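Long-range contacts in UDP-N-acetylglucosamine 4-epimerase (Bacillus cereus, PDB 3M2P), which probably interconverts UDP-N-acetylglucosamine and its C4 epimer: residues Ser108-Tyr113 with Ser263-Ser268; Leu158-Leu163 with Phe222-Gly227. One frame throughout, in Å; residues are numbered along the deposited sequence.

Interaction 1: Ser108-Tyr113 with Ser263-Ser268; sequences STISAY and SYMDSS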
loop_
_atom_site.group_PDB
_atom_site.type_symbol
_atom_site.label_atom_id
_atom_site.label_comp_id
_atom_site.label_asym_id
_atom_site.label_seq_id
_atom_site.Cartn_x
_atom_site.Cartn_y
_atom_site.Cartn_z
ATOM N N SER A 108 12.091 0.270 -0.671
ATOM C CA SER A 108 10.884 0.166 0.143
ATOM C C SER A 108 11.247 0.199 1.637
ATOM O O SER A 108 12.352 0.619 2.003
ATOM C CB SER A 108 10.095 -1.086 -0.206
ATOM O OG SER A 108 8.767 -0.992 0.263
ATOM N N THR A 109 10.330 -0.231 2.501
ATOM C CA THR A 109 10.563 -0.085 3.938
ATOM C C THR A 109 9.882 -1.089 4.847
ATOM O O THR A 109 8.829 -1.636 4.527
ATOM C CB THR A 109 10.142 1.309 4.445
ATOM O OG1 THR A 109 10.388 1.384 5.857
ATOM C CG2 THR A 109 8.667 1.545 4.187
ATOM N N ILE A 110 10.494 -1.269 6.013
ATOM C CA ILE A 110 9.966 -2.087 7.101
ATOM C C ILE A 110 8.603 -1.566 7.554
ATOM O O ILE A 110 7.817 -2.280 8.189
ATOM C CB ILE A 110 10.980 -2.119 8.288
ATOM C CG1 ILE A 110 10.537 -3.076 9.392
ATOM C CG2 ILE A 110 11.233 -0.722 8.847
ATOM C CD1 ILE A 110 11.591 -3.259 10.452
ATOM N N SER A 111 8.330 -0.316 7.196
ATOM C CA SER A 111 7.065 0.327 7.517
ATOM C C SER A 111 5.901 -0.199 6.674
ATOM O O SER A 111 4.821 0.400 6.651
ATOM C CB SER A 111 7.180 1.848 7.371
ATOM O OG SER A 111 8.171 2.363 8.244
ATOM N N ALA A 112 6.125 -1.308 5.979
ATOM C CA ALA A 112 5.047 -1.991 5.273
ATOM C C ALA A 112 4.442 -2.997 6.231
ATOM O O ALA A 112 3.454 -3.652 5.915
ATOM C CB ALA A 112 5.573 -2.696 4.039
ATOM N N TYR A 113 5.058 -3.121 7.403
ATOM C CA TYR A 113 4.632 -4.089 8.391
ATOM C C TYR A 113 4.181 -3.358 9.642
ATOM O O TYR A 113 4.435 -2.165 9.780
ATOM C CB TYR A 113 5.786 -5.001 8.754
ATOM C CG TYR A 113 6.417 -5.786 7.621
ATOM C CD1 TYR A 113 5.714 -6.761 6.940
ATOM C CD2 TYR A 113 7.743 -5.584 7.279
ATOM C CE1 TYR A 113 6.295 -7.482 5.938
ATOM C CE2 TYR A 113 8.339 -6.307 6.286
ATOM C CZ TYR A 113 7.616 -7.256 5.610
ATOM O OH TYR A 113 8.238 -7.982 4.604
ATOM N N SER A 263 9.701 -3.424 15.754
ATOM C CA SER A 263 9.811 -3.700 14.322
ATOM C C SER A 263 11.167 -4.275 13.930
ATOM O O SER A 263 12.199 -3.625 14.052
ATOM C CB SER A 263 9.453 -2.471 13.471
ATOM O OG SER A 263 10.231 -1.336 13.809
ATOM N N TYR A 264 11.150 -5.518 13.470
ATOM C CA TYR A 264 12.348 -6.152 12.946
ATOM C C TYR A 264 11.955 -7.223 11.958
ATOM O O TYR A 264 10.804 -7.645 11.927
ATOM C CB TYR A 264 13.212 -6.742 14.061
ATOM C CG TYR A 264 12.480 -7.587 15.091
ATOM C CD1 TYR A 264 12.013 -7.019 16.270
ATOM C CD2 TYR A 264 12.286 -8.952 14.900
ATOM C CE1 TYR A 264 11.360 -7.772 17.220
ATOM C CE2 TYR A 264 11.627 -9.718 15.848
ATOM C CZ TYR A 264 11.173 -9.121 17.014
ATOM O OH TYR A 264 10.529 -9.855 17.986
HETATM N N MSE A 265 12.909 -7.669 11.153
HETATM C CA MSE A 265 12.600 -8.609 10.087
HETATM C C MSE A 265 13.522 -9.798 10.041
HETATM O O MSE A 265 14.679 -9.741 10.444
HETATM C CB MSE A 265 12.676 -7.929 8.721
HETATM C CG MSE A 265 11.717 -6.791 8.524
HETATM SE SE MSE A 265 12.250 -5.719 6.993
HETATM C CE MSE A 265 14.112 -5.361 7.514
ATOM N N ASP A 266 12.977 -10.865 9.480
ATOM C CA ASP A 266 13.712 -12.039 9.075
ATOM C C ASP A 266 14.282 -11.775 7.677
ATOM O O ASP A 266 13.532 -11.552 6.726
ATOM C CB ASP A 266 12.723 -13.195 9.054
ATOM C CG ASP A 266 13.306 -14.448 8.500
ATOM O OD1 ASP A 266 14.489 -14.414 8.117
ATOM O OD2 ASP A 266 12.576 -15.464 8.444
ATOM N N SER A 267 15.602 -11.767 7.543
ATOM C CA SER A 267 16.206 -11.465 6.242
ATOM C C SER A 267 16.831 -12.677 5.537
ATOM O O SER A 267 17.737 -12.527 4.707
ATOM C CB SER A 267 17.227 -10.337 6.372
ATOM O OG SER A 267 16.599 -9.147 6.800
ATOM N N SER A 268 16.342 -13.868 5.877
ATOM C CA SER A 268 16.736 -15.095 5.205
ATOM C C SER A 268 16.802 -14.897 3.690
ATOM O O SER A 268 17.875 -14.975 3.095
ATOM C CB SER A 268 15.732 -16.207 5.509
ATOM O OG SER A 268 15.582 -16.406 6.898
#
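The end of strand 103-109 of the Rossmann-type sheet meets the loop that precedes helix 268-273. The contact is buried and apolar, and no hydrogen bond joins 108-113 to 263-268. I110 has the largest share, M265 the next. The CG1 of I110 is anti to the backbone N (chi1 -174°), so the branch extends toward the loop. The tip, CD1, lies against the S263 backbone, 3.6 Å from S263 C. CD1 also meets S263 CB at 3.8 Å. Farther back, I110 CG1 lies 4.0 Å from the SE of selenomethionine M265, whose side chain crosses it obliquely.

M265 also makes a Met-aromatic contact. Its chain bends at the last torsion, and SE comes to the edge of the Y113 ring, 77° off the ring normal. SE is 4.0 Å from Y113 CE2. Thus SE touches both I110 and Y113. W121 stacks on the Y113 ring, and R159 hydrogen-bonds to its OH, which also lies by the N223 amide. The partner of S263 OG is H162.

Each segment has polar bonds of its own. T109 OG1 accepts from S111 N, an ST turn that runs into the 3-10 segment 110-112. The T109 side chain rests on Y133 and K137, which match the YxxxK pattern of short-chain dehydrogenases. D266 makes an Asx turn leading into helix 268-273. Its OD1 accepts from S268 OG through the syn lone pair and, at 3.0 Å, from S268 N, which approaches from above the carboxylate plane.

Interaction 2: Leu158-Leu163 with Phe222-Gly227; sequences LRFAHL and FNIGSG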
loop_
_atom_site.group_PDB
_atom_site.type_symbol
_atom_site.label_atom_id
_atom_site.label_comp_id
_atom_site.label_asym_id
_atom_site.label_seq_id
_atom_site.Cartn_x
_atom_site.Cartn_y
_atom_site.Cartn_z
ATOM N N LEU A 158 13.354 -3.455 -2.170
ATOM C CA LEU A 158 14.120 -3.695 -0.955
ATOM C C LEU A 158 13.455 -3.056 0.256
ATOM O O LEU A 158 13.525 -1.844 0.432
ATOM C CB LEU A 158 15.524 -3.105 -1.101
ATOM C CG LEU A 158 16.390 -3.603 -2.252
ATOM C CD1 LEU A 158 17.760 -2.955 -2.204
ATOM C CD2 LEU A 158 16.500 -5.106 -2.182
ATOM N N ARG A 159 12.816 -3.855 1.098
ATOM C CA ARG A 159 12.249 -3.321 2.336
ATOM C C ARG A 159 13.315 -3.094 3.423
ATOM O O ARG A 159 13.532 -3.952 4.275
ATOM C CB ARG A 159 11.122 -4.218 2.846
ATOM C CG ARG A 159 9.949 -4.260 1.912
ATOM C CD ARG A 159 8.907 -5.246 2.348
ATOM N NE ARG A 159 7.701 -5.123 1.533
ATOM C CZ ARG A 159 6.783 -6.078 1.403
ATOM N NH1 ARG A 159 6.932 -7.242 2.030
ATOM N NH2 ARG A 159 5.709 -5.873 0.651
ATOM N N PHE A 160 13.969 -1.930 3.382
ATOM C CA PHE A 160 14.989 -1.551 4.362
ATOM C C PHE A 160 14.465 -1.468 5.787
ATOM O O PHE A 160 13.356 -0.996 6.020
ATOM C CB PHE A 160 15.612 -0.199 4.005
ATOM C CG PHE A 160 16.390 -0.212 2.732
ATOM C CD1 PHE A 160 17.502 -1.025 2.594
ATOM C CD2 PHE A 160 16.013 0.587 1.671
ATOM C CE1 PHE A 160 18.208 -1.048 1.433
ATOM C CE2 PHE A 160 16.718 0.572 0.504
ATOM C CZ PHE A 160 17.814 -0.251 0.381
ATOM N N ALA A 161 15.278 -1.924 6.736
ATOM C CA ALA A 161 15.003 -1.708 8.152
ATOM C C ALA A 161 15.320 -0.249 8.447
ATOM O O ALA A 161 15.620 0.508 7.535
ATOM C CB ALA A 161 15.844 -2.641 9.025
ATOM N N HIS A 162 15.249 0.156 9.703
ATOM C CA HIS A 162 15.438 1.561 10.024
ATOM C C HIS A 162 16.858 2.016 9.740
ATOM O O HIS A 162 17.806 1.509 10.318
ATOM C CB HIS A 162 15.025 1.841 11.470
ATOM C CG HIS A 162 13.632 1.394 11.775
ATOM N ND1 HIS A 162 12.523 2.057 11.303
ATOM C CD2 HIS A 162 13.166 0.325 12.466
ATOM C CE1 HIS A 162 11.432 1.429 11.704
ATOM N NE2 HIS A 162 11.794 0.371 12.406
ATOM N N LEU A 163 17.004 2.977 8.841
ATOM C CA LEU A 163 18.334 3.407 8.452
ATOM C C LEU A 163 18.944 4.371 9.475
ATOM O O LEU A 163 18.263 5.267 9.984
ATOM C CB LEU A 163 18.334 4.032 7.044
ATOM C CG LEU A 163 17.790 3.198 5.875
ATOM C CD1 LEU A 163 16.317 2.906 6.128
ATOM C CD2 LEU A 163 17.944 3.892 4.514
ATOM N N PHE A 222 12.448 -8.150 -1.159
ATOM C CA PHE A 222 13.343 -8.640 -0.127
ATOM C C PHE A 222 13.423 -7.732 1.117
ATOM O O PHE A 222 13.503 -6.513 0.989
ATOM C CB PHE A 222 14.738 -8.814 -0.713
ATOM C CG PHE A 222 14.757 -9.498 -2.049
ATOM C CD1 PHE A 222 14.657 -8.766 -3.217
ATOM C CD2 PHE A 222 14.908 -10.867 -2.139
ATOM C CE1 PHE A 222 14.691 -9.386 -4.431
ATOM C CE2 PHE A 222 14.936 -11.497 -3.364
ATOM C CZ PHE A 222 14.834 -10.760 -4.504
ATOM N N ASN A 223 13.405 -8.332 2.312
ATOM C CA ASN A 223 13.697 -7.595 3.535
ATOM C C ASN A 223 15.195 -7.386 3.595
ATOM O O ASN A 223 15.955 -8.344 3.466
ATOM C CB ASN A 223 13.283 -8.381 4.782
ATOM C CG ASN A 223 11.793 -8.591 4.887
ATOM O OD1 ASN A 223 11.329 -9.458 5.630
ATOM N ND2 ASN A 223 11.032 -7.805 4.152
ATOM N N ILE A 224 15.635 -6.151 3.784
ATOM C CA ILE A 224 17.047 -5.914 4.050
ATOM C C ILE A 224 17.245 -5.424 5.485
ATOM O O ILE A 224 17.343 -4.223 5.736
ATOM C CB ILE A 224 17.699 -4.920 3.061
ATOM C CG1 ILE A 224 17.397 -5.300 1.606
ATOM C CG2 ILE A 224 19.197 -4.868 3.303
ATOM C CD1 ILE A 224 18.080 -6.567 1.117
ATOM N N GLY A 225 17.291 -6.369 6.422
ATOM C CA GLY A 225 17.564 -6.073 7.817
ATOM C C GLY A 225 19.012 -6.333 8.193
ATOM O O GLY A 225 19.788 -6.857 7.398
ATOM N N SER A 226 19.373 -5.981 9.424
ATOM C CA SER A 226 20.759 -6.072 9.879
ATOM C C SER A 226 21.037 -7.261 10.790
ATOM O O SER A 226 22.130 -7.833 10.748
ATOM C CB SER A 226 21.160 -4.792 10.601
ATOM O OG SER A 226 20.216 -4.490 11.613
ATOM N N GLY A 227 20.073 -7.639 11.619
ATOM C CA GLY A 227 20.368 -8.625 12.644
ATOM C C GLY A 227 19.284 -8.880 13.675
ATOM O O GLY A 227 18.565 -9.879 13.527
#
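Three backbone hydrogen bonds zip L158-A161 to F222-I224 as parallel strands. R159 N donates to F222 O at 2.7 Å, in the carbonyl plane. I224 N donates to R159 O at 3.1 Å, from above the carbonyl plane. A161 N then reaches I224 O at 3.2 Å, from above the I224 carbonyl plane. The short strand axes cross at -30°, with closest approach 4.6 Å. R159 also centres an inverse gamma turn, closed by a weak bond from F160 N to L158 O.

Side chains pack on both faces. On one face, L158 and I224 cross obliquely, and L158 CD2 touches I224 CG1 at 3.9 Å. The same CD2 approaches the F222 ring. I224 CB lies 3.9 Å from F160 CD1, and these two side chains run side by side in the same direction. L158 CB sits over the rim of one F160 ring face. On the other face, the aliphatic part of R159 passes the N223 side chain. Beyond the strands' last bridge, A161 CB rests 4.0 Å from G225 CA.

The R159 chain is extended from CG to NE, which carries the guanidinium away from 222-227. There NE forms a salt bridge with E141, whose carboxylate also hydrogen-bonds to S108 OG. This buried charge is therefore paired, probably with restricted rotation. E123 accepts from N223 N, and S267 OG from G225 N.

Strand 154-164 lies between 103-109 and 220-224 in the Rossmann-type sheet. Helix 202-212 covers the face of L158, F160 and I224, with V209 against L158 and S208 against F160 and I224. L200 of strand 197-201 also packs on F160, A161 and I224.

Interactions 1 and 2 adjoin, with centres about 6 Å apart. Both reach the same sheet, in which 103-109 and 154-164 are neighbours: S108 N lies 2.8 Å from L158 O, a probable hydrogen bond. A second probable bond links S263 OG to H162 NE2 at 2.7 Å. M265 SE packs 3.5 Å from R159 O. Loop 263-268 thus touches residues near the ends of strands 103-109 and 220-224 and at the break in strand 154-164. Interaction 2 reaches toward the nucleotide site: the F160 side chain is about 4 Å from that of L14, a residue seen to bind UDP, although no UDP is bound to this chain. Interaction 1 lies away from the known UDP-binding residues.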